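Long-range contacts in Alpha/beta hydrolase (Pseudomonas aeruginosa PAO1, PDB 4R1D), which binds calcium and is probably a secreted lipase effector (Tle4) of the H2 type VI secretion system, here held in complex with Tli4: residues W72-L78 with A302-R308; P55-N61 with K138-Y144. All coordinates share one frame; numbering follows the deposited sequence. Where two conformers were deposited one is given.

Overall arrangement
The chain leaves strand 48-54 of the parallel central sheet and enters the loop P55-N61. It passes strands 62-64 and 70-72 and reaches W72-L78. K138-Y144 follows, and its meeting with P55-N61, interaction 2, closes a loop of 76 intervening residues. The chain then runs through three strands of the central sheet, 201-206, 250-255 and 274-280, before A302-R308 returns to W72-L78 and closes interaction 1. The two closures cross, because their segments alternate along the sequence. They also touch: W72 NE1 probably bonds M58 O, and P74 and R73 pack on N61. Interaction 2 ties the strand 48-54 exit to helix 141-155. Interaction 1 ties the segment after strand 70-72 to the loop before helix 310-317.

Interaction 1 (W72-L78 with A302-R308); sequences WRPPNGL and AQVVLGR
P75-G77 runs against Q303-V304 without regular secondary structure, and G77 CA and Q303 CA come within 4.5 Å. Q303 O accepts G77 N at 2.8 Å, from well above its carbonyl plane, and a weaker bond from N76 N. N76 OD1 takes V305 N at 2.9 Å, on a lone pair in the carbonyl plane. ND2 gives an almost straight bond (170°) to V305 O, which lies in the amide plane. With chi1 at 67°, CG sits between the backbone N and the carbonyl carbon, which lays the amide alongside V305; the paired bonds fix its rotation. The W72 ring comes in edge-on: CH2 lies 3.3 Å from V305 O, and CZ2 meets V304 CG1 at 3.4 Å. The R308 guanidinium lies between V305 CG2 and L78 CD1 on opposite faces, and L78 CG comes 3.2 Å from R308 NH2. Its edge turns to the G77-L78 peptide. A water donates to N76 O and accepts a weak bond from R308 NH2. L78 packs on F198 of the other chain. W94 of helix 84-95 packs on N76 and V305, R308 N bonds E312 of helix 310-317, and W72 pairs by backbone with L62 of strand 62-64.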
loop_
_atom_site.group_PDB
_atom_site.type_symbol
_atom_site.label_atom_id
_atom_site.label_comp_id
_atom_site.label_asym_id
_atom_site.label_seq_id
_atom_site.Cartn_x
_atom_site.Cartn_y
_atom_site.Cartn_z
ATOM N N TRP A 72 -0.533 -7.397 -4.073
ATOM C CA TRP A 72 -1.662 -6.725 -3.407
ATOM C C TRP A 72 -2.810 -6.576 -4.391
ATOM O O TRP A 72 -2.661 -5.917 -5.412
ATOM C CB TRP A 72 -1.281 -5.339 -2.893
ATOM C CG TRP A 72 -2.358 -4.762 -2.019
ATOM C CD1 TRP A 72 -3.212 -3.729 -2.312
ATOM C CD2 TRP A 72 -2.716 -5.221 -0.712
ATOM N NE1 TRP A 72 -4.078 -3.514 -1.248
ATOM C CE2 TRP A 72 -3.790 -4.423 -0.258
ATOM C CE3 TRP A 72 -2.229 -6.232 0.121
ATOM C CZ2 TRP A 72 -4.371 -4.600 0.996
ATOM C CZ3 TRP A 72 -2.805 -6.404 1.371
ATOM C CH2 TRP A 72 -3.863 -5.600 1.796
ATOM N N ARG A 73 -3.930 -7.217 -4.081
ATOM C CA ARG A 73 -5.120 -7.147 -4.913
ATOM C C ARG A 73 -6.367 -7.396 -4.068
ATOM O O ARG A 73 -6.923 -8.505 -4.029
ATOM C CB ARG A 73 -5.031 -8.099 -6.095
ATOM C CG ARG A 73 -5.852 -7.615 -7.281
ATOM C CD ARG A 73 -5.626 -8.473 -8.505
ATOM N NE ARG A 73 -4.482 -8.062 -9.318
ATOM C CZ ARG A 73 -4.342 -8.440 -10.582
ATOM N NH1 ARG A 73 -5.284 -9.198 -11.128
ATOM N NH2 ARG A 73 -3.298 -8.055 -11.303
ATOM N N PRO A 74 -6.796 -6.340 -3.379
ATOM C CA PRO A 74 -7.908 -6.278 -2.429
ATOM C C PRO A 74 -9.234 -6.576 -3.110
ATOM O O PRO A 74 -9.363 -6.374 -4.316
ATOM C CB PRO A 74 -7.867 -4.826 -1.953
ATOM C CG PRO A 74 -7.214 -4.074 -3.085
ATOM C CD PRO A 74 -6.163 -5.028 -3.582
ATOM N N PRO A 75 -10.221 -7.059 -2.347
ATOM C CA PRO A 75 -10.193 -7.284 -0.895
ATOM C C PRO A 75 -9.484 -8.576 -0.528
ATOM O O PRO A 75 -9.500 -9.533 -1.309
ATOM C CB PRO A 75 -11.677 -7.421 -0.550
ATOM C CG PRO A 75 -12.259 -8.051 -1.768
ATOM C CD PRO A 75 -11.526 -7.416 -2.928
ATOM N N ASN A 76 -8.885 -8.605 0.662
ATOM C CA ASN A 76 -8.168 -9.790 1.131
ATOM C C ASN A 76 -8.691 -10.291 2.474
ATOM O O ASN A 76 -8.064 -11.144 3.107
ATOM C CB ASN A 76 -6.666 -9.493 1.248
ATOM C CG ASN A 76 -6.352 -8.489 2.349
ATOM O OD1 ASN A 76 -7.150 -7.597 2.631
ATOM N ND2 ASN A 76 -5.194 -8.633 2.975
ATOM N N GLY A 77 -9.825 -9.746 2.918
ATOM C CA GLY A 77 -10.384 -10.097 4.214
ATOM C C GLY A 77 -11.317 -11.299 4.176
ATOM O O GLY A 77 -11.492 -11.930 3.134
ATOM N N LEU A 78 -11.915 -11.624 5.319
ATOM C CA LEU A 78 -12.884 -12.718 5.385
ATOM C C LEU A 78 -14.224 -12.231 4.855
ATOM O O LEU A 78 -15.176 -12.999 4.727
ATOM C CB LEU A 78 -13.037 -13.228 6.820
ATOM C CG LEU A 78 -11.740 -13.698 7.478
ATOM C CD1 LEU A 78 -12.022 -14.356 8.823
ATOM C CD2 LEU A 78 -10.990 -14.654 6.555
ATOM N N ALA A 302 -13.441 -6.766 8.493
ATOM C CA ALA A 302 -12.770 -5.883 7.538
ATOM C C ALA A 302 -12.544 -6.536 6.169
ATOM O O ALA A 302 -12.072 -7.679 6.079
ATOM C CB ALA A 302 -11.454 -5.377 8.109
ATOM N N GLN A 303 -12.870 -5.802 5.107
ATOM C CA GLN A 303 -12.642 -6.279 3.744
ATOM C C GLN A 303 -11.174 -6.238 3.372
ATOM O O GLN A 303 -10.696 -7.064 2.586
ATOM C CB GLN A 303 -13.376 -5.409 2.728
ATOM C CG GLN A 303 -14.858 -5.360 2.865
ATOM C CD GLN A 303 -15.475 -4.731 1.647
ATOM O OE1 GLN A 303 -15.223 -5.169 0.521
ATOM N NE2 GLN A 303 -16.255 -3.678 1.852
ATOM N N VAL A 304 -10.467 -5.232 3.885
ATOM C CA VAL A 304 -9.064 -5.062 3.552
ATOM C C VAL A 304 -8.255 -4.965 4.831
ATOM O O VAL A 304 -8.554 -4.140 5.696
ATOM C CB VAL A 304 -8.857 -3.824 2.692
ATOM C CG1 VAL A 304 -7.456 -3.801 2.151
ATOM C CG2 VAL A 304 -9.861 -3.833 1.546
ATOM N N VAL A 305 -7.243 -5.821 4.952
ATOM C CA VAL A 305 -6.518 -5.970 6.207
ATOM C C VAL A 305 -5.023 -6.130 5.976
ATOM O O VAL A 305 -4.609 -6.557 4.909
ATOM C CB VAL A 305 -7.037 -7.190 7.003
ATOM C CG1 VAL A 305 -8.536 -7.065 7.269
ATOM C CG2 VAL A 305 -6.734 -8.491 6.265
ATOM N N LEU A 306 -4.220 -5.788 6.982
ATOM C CA LEU A 306 -2.787 -6.060 6.937
ATOM C C LEU A 306 -2.367 -7.035 8.036
ATOM O O LEU A 306 -1.183 -7.204 8.309
ATOM C CB LEU A 306 -1.985 -4.763 7.038
ATOM C CG LEU A 306 -2.173 -3.790 5.877
ATOM C CD1 LEU A 306 -1.431 -2.485 6.121
ATOM C CD2 LEU A 306 -1.671 -4.446 4.588
ATOM N N GLY A 307 -3.342 -7.679 8.663
ATOM C CA GLY A 307 -3.037 -8.691 9.656
ATOM C C GLY A 307 -4.156 -8.911 10.654
ATOM O O GLY A 307 -5.057 -8.079 10.788
ATOM N N ARG A 308 -4.086 -10.044 11.351
ATOM C CA ARG A 308 -5.137 -10.439 12.288
ATOM C C ARG A 308 -4.700 -10.317 13.743
ATOM O O ARG A 308 -5.455 -10.663 14.651
ATOM C CB ARG A 308 -5.560 -11.876 12.019
ATOM C CG ARG A 308 -6.185 -12.067 10.666
ATOM C CD ARG A 308 -7.420 -11.209 10.527
ATOM N NE ARG A 308 -8.113 -11.506 9.283
ATOM C CZ ARG A 308 -9.165 -10.836 8.838
ATOM N NH1 ARG A 308 -9.653 -9.821 9.540
ATOM N NH2 ARG A 308 -9.724 -11.187 7.689
HETATM O O HOH W 1 -8.445 -13.053 5.167
#

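Interaction 2 (P55-N61 with K138-Y144); sequences PGIMGTN and KVMRSAY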
loop_
_atom_site.group_PDB
_atom_site.type_symbol
_atom_site.label_atom_id
_atom_site.label_comp_id
_atom_site.label_asym_id
_atom_site.label_seq_id
_atom_site.Cartn_x
_atom_site.Cartn_y
_atom_site.Cartn_z
ATOM N N PRO A 55 -7.754 7.065 -5.401
ATOM C CA PRO A 55 -8.282 6.098 -4.436
ATOM C C PRO A 55 -7.664 6.299 -3.055
ATOM O O PRO A 55 -6.817 7.165 -2.873
ATOM C CB PRO A 55 -7.835 4.753 -5.007
ATOM C CG PRO A 55 -6.540 5.082 -5.718
ATOM C CD PRO A 55 -6.745 6.461 -6.300
ATOM N N GLY A 56 -8.092 5.488 -2.096
ATOM C CA GLY A 56 -7.653 5.665 -0.729
ATOM C C GLY A 56 -6.895 4.504 -0.132
ATOM O O GLY A 56 -6.097 3.831 -0.793
ATOM N N ILE A 57 -7.158 4.295 1.153
ATOM C CA ILE A 57 -6.435 3.346 1.987
ATOM C C ILE A 57 -6.325 1.960 1.334
ATOM O O ILE A 57 -7.337 1.336 1.059
ATOM C CB ILE A 57 -7.138 3.235 3.364
ATOM C CG1 ILE A 57 -6.900 4.506 4.194
ATOM C CG2 ILE A 57 -6.676 1.993 4.122
ATOM C CD1 ILE A 57 -7.817 4.612 5.427
ATOM N N MET A 58 -5.096 1.498 1.074
ATOM C CA MET A 58 -4.881 0.150 0.531
ATOM C C MET A 58 -5.670 -0.105 -0.762
ATOM O O MET A 58 -5.960 -1.251 -1.101
ATOM C CB MET A 58 -5.285 -0.911 1.579
ATOM C CG MET A 58 -4.355 -0.980 2.786
ATOM S SD MET A 58 -4.843 -2.230 4.028
ATOM C CE MET A 58 -6.238 -1.390 4.812
ATOM N N GLY A 59 -6.000 0.960 -1.486
ATOM C CA GLY A 59 -7.008 0.872 -2.534
ATOM C C GLY A 59 -6.501 0.527 -3.922
ATOM O O GLY A 59 -7.298 0.237 -4.822
ATOM N N THR A 60 -5.181 0.537 -4.086
ATOM C CA THR A 60 -4.556 0.341 -5.391
ATOM C C THR A 60 -3.828 -0.996 -5.436
ATOM O O THR A 60 -3.098 -1.340 -4.514
ATOM C CB THR A 60 -3.565 1.495 -5.717
ATOM O OG1 THR A 60 -4.261 2.758 -5.702
ATOM C CG2 THR A 60 -2.878 1.299 -7.090
ATOM N N ASN A 61 -4.039 -1.740 -6.514
ATOM C CA ASN A 61 -3.329 -3.002 -6.742
ATOM C C ASN A 61 -1.837 -2.789 -6.904
ATOM O O ASN A 61 -1.426 -1.818 -7.536
ATOM C CB ASN A 61 -3.861 -3.664 -8.010
ATOM C CG ASN A 61 -5.351 -3.930 -7.949
ATOM O OD1 ASN A 61 -5.879 -4.339 -6.913
ATOM N ND2 ASN A 61 -6.042 -3.704 -9.071
ATOM N N LYS A 138 -6.568 -0.463 -11.874
ATOM C CA LYS A 138 -5.540 -0.206 -10.869
ATOM C C LYS A 138 -6.064 -0.321 -9.449
ATOM O O LYS A 138 -5.276 -0.395 -8.509
ATOM C CB LYS A 138 -5.020 1.220 -11.005
ATOM C CG LYS A 138 -4.131 1.483 -12.193
ATOM C CD LYS A 138 -3.920 2.975 -12.327
ATOM C CE LYS A 138 -3.201 3.329 -13.633
ATOM N NZ LYS A 138 -2.966 4.800 -13.745
ATOM N N VAL A 139 -7.382 -0.282 -9.288
ATOM C CA VAL A 139 -7.979 -0.101 -7.962
ATOM C C VAL A 139 -9.068 -1.120 -7.626
ATOM O O VAL A 139 -9.620 -1.772 -8.514
ATOM C CB VAL A 139 -8.559 1.323 -7.796
ATOM C CG1 VAL A 139 -7.459 2.356 -7.920
ATOM C CG2 VAL A 139 -9.665 1.569 -8.818
ATOM N N MET A 140 -9.378 -1.238 -6.335
ATOM C CA MET A 140 -10.379 -2.187 -5.857
ATOM C C MET A 140 -11.686 -2.020 -6.637
ATOM O O MET A 140 -12.275 -0.933 -6.682
ATOM C CB MET A 140 -10.608 -1.986 -4.359
ATOM C CG MET A 140 -11.458 -3.051 -3.704
ATOM S SD MET A 140 -11.535 -2.772 -1.923
ATOM C CE MET A 140 -12.482 -4.205 -1.425
ATOM N N ARG A 141 -12.134 -3.100 -7.262
ATOM C CA ARG A 141 -13.235 -2.982 -8.214
ATOM C C ARG A 141 -14.565 -2.551 -7.593
ATOM O O ARG A 141 -15.156 -1.560 -8.013
ATOM C CB ARG A 141 -13.424 -4.273 -9.009
ATOM C CG ARG A 141 -14.647 -4.184 -9.890
ATOM C CD ARG A 141 -14.514 -4.999 -11.140
ATOM N NE ARG A 141 -14.072 -6.355 -10.875
ATOM C CZ ARG A 141 -14.700 -7.221 -10.088
ATOM N NH1 ARG A 141 -15.805 -6.870 -9.452
ATOM N NH2 ARG A 141 -14.208 -8.443 -9.937
ATOM N N SER A 142 -15.037 -3.299 -6.608
ATOM C CA SER A 142 -16.337 -2.999 -5.996
ATOM C C SER A 142 -16.380 -1.607 -5.367
ATOM O O SER A 142 -17.397 -0.912 -5.424
ATOM C CB SER A 142 -16.688 -4.056 -4.941
ATOM O OG SER A 142 -15.779 -3.991 -3.852
ATOM N N ALA A 143 -15.278 -1.201 -4.751
ATOM C CA ALA A 143 -15.242 0.076 -4.043
ATOM C C ALA A 143 -15.241 1.284 -4.969
ATOM O O ALA A 143 -15.822 2.328 -4.632
ATOM C CB ALA A 143 -14.047 0.139 -3.107
ATOM N N TYR A 144 -14.599 1.138 -6.131
ATOM C CA TYR A 144 -14.322 2.289 -6.997
ATOM C C TYR A 144 -14.856 2.255 -8.428
ATOM O O TYR A 144 -15.156 3.304 -8.986
ATOM C CB TYR A 144 -12.826 2.521 -7.053
ATOM C CG TYR A 144 -12.230 2.819 -5.699
ATOM C CD1 TYR A 144 -12.800 3.769 -4.852
ATOM C CD2 TYR A 144 -11.115 2.135 -5.259
ATOM C CE1 TYR A 144 -12.239 4.041 -3.602
ATOM C CE2 TYR A 144 -10.546 2.401 -4.032
ATOM C CZ TYR A 144 -11.110 3.353 -3.204
ATOM O OH TYR A 144 -10.512 3.600 -1.977
HETATM O O HOH W 2 -9.069 -3.942 -10.175
#
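T60 and V139 form a single backbone bridge between the loop P55-N61 and the turn that leads into helix 141-155. Two hydrogen bonds frame it. N61 N gives to K138 O at 2.7 Å, and M140 N gives to G59 O at 3.0 Å, nearly in line with the C=O bond. M140 is the N-cap residue of the helix, so the bridge sits right at the helix start.

Y144, within the first turn, reaches back to the loop. Its CB points toward the loop, and chi1 of -61° sets CG anti to the carbonyl carbon, which sends the ring across to P55 and G56. P55 lies over one face of the ring, its CB 3.7 Å from Y144 CE2. G59 O lies at the ring edge, in the plane, near CE2. Y144 CZ lies 3.9 Å from G56 N and 4.0 Å from P55 CB. At the tip, Y144 OH accepts a bond from G56 N at 3.1 Å, though the place of this hydroxyl is less sure. A143 CB sits over the opposite face, so the ring is held between A143 and P55.

P55 CG also packs on V139 CG1, the two side chains crossing at about a right angle. A water joins N61 ND2 to V139 O, and ND2 has a further bond to G137 O. T60 OG1 is bonded to Y209 N. G56-G59 forms a type II turn, closed by G59 N to G56 O. In alpha/beta hydrolases the loop after this strand commonly supplies oxyanion-hole backbone. The weak bond of I57 N to S256 OG is consistent with such a place.

The Y144 ring meets F53 of strand 48-54 and H255 of strand 250-255. T60 and K138 rest on V113 of strand 111-113, and V139 packs on N145 and M148 of helix 141-155.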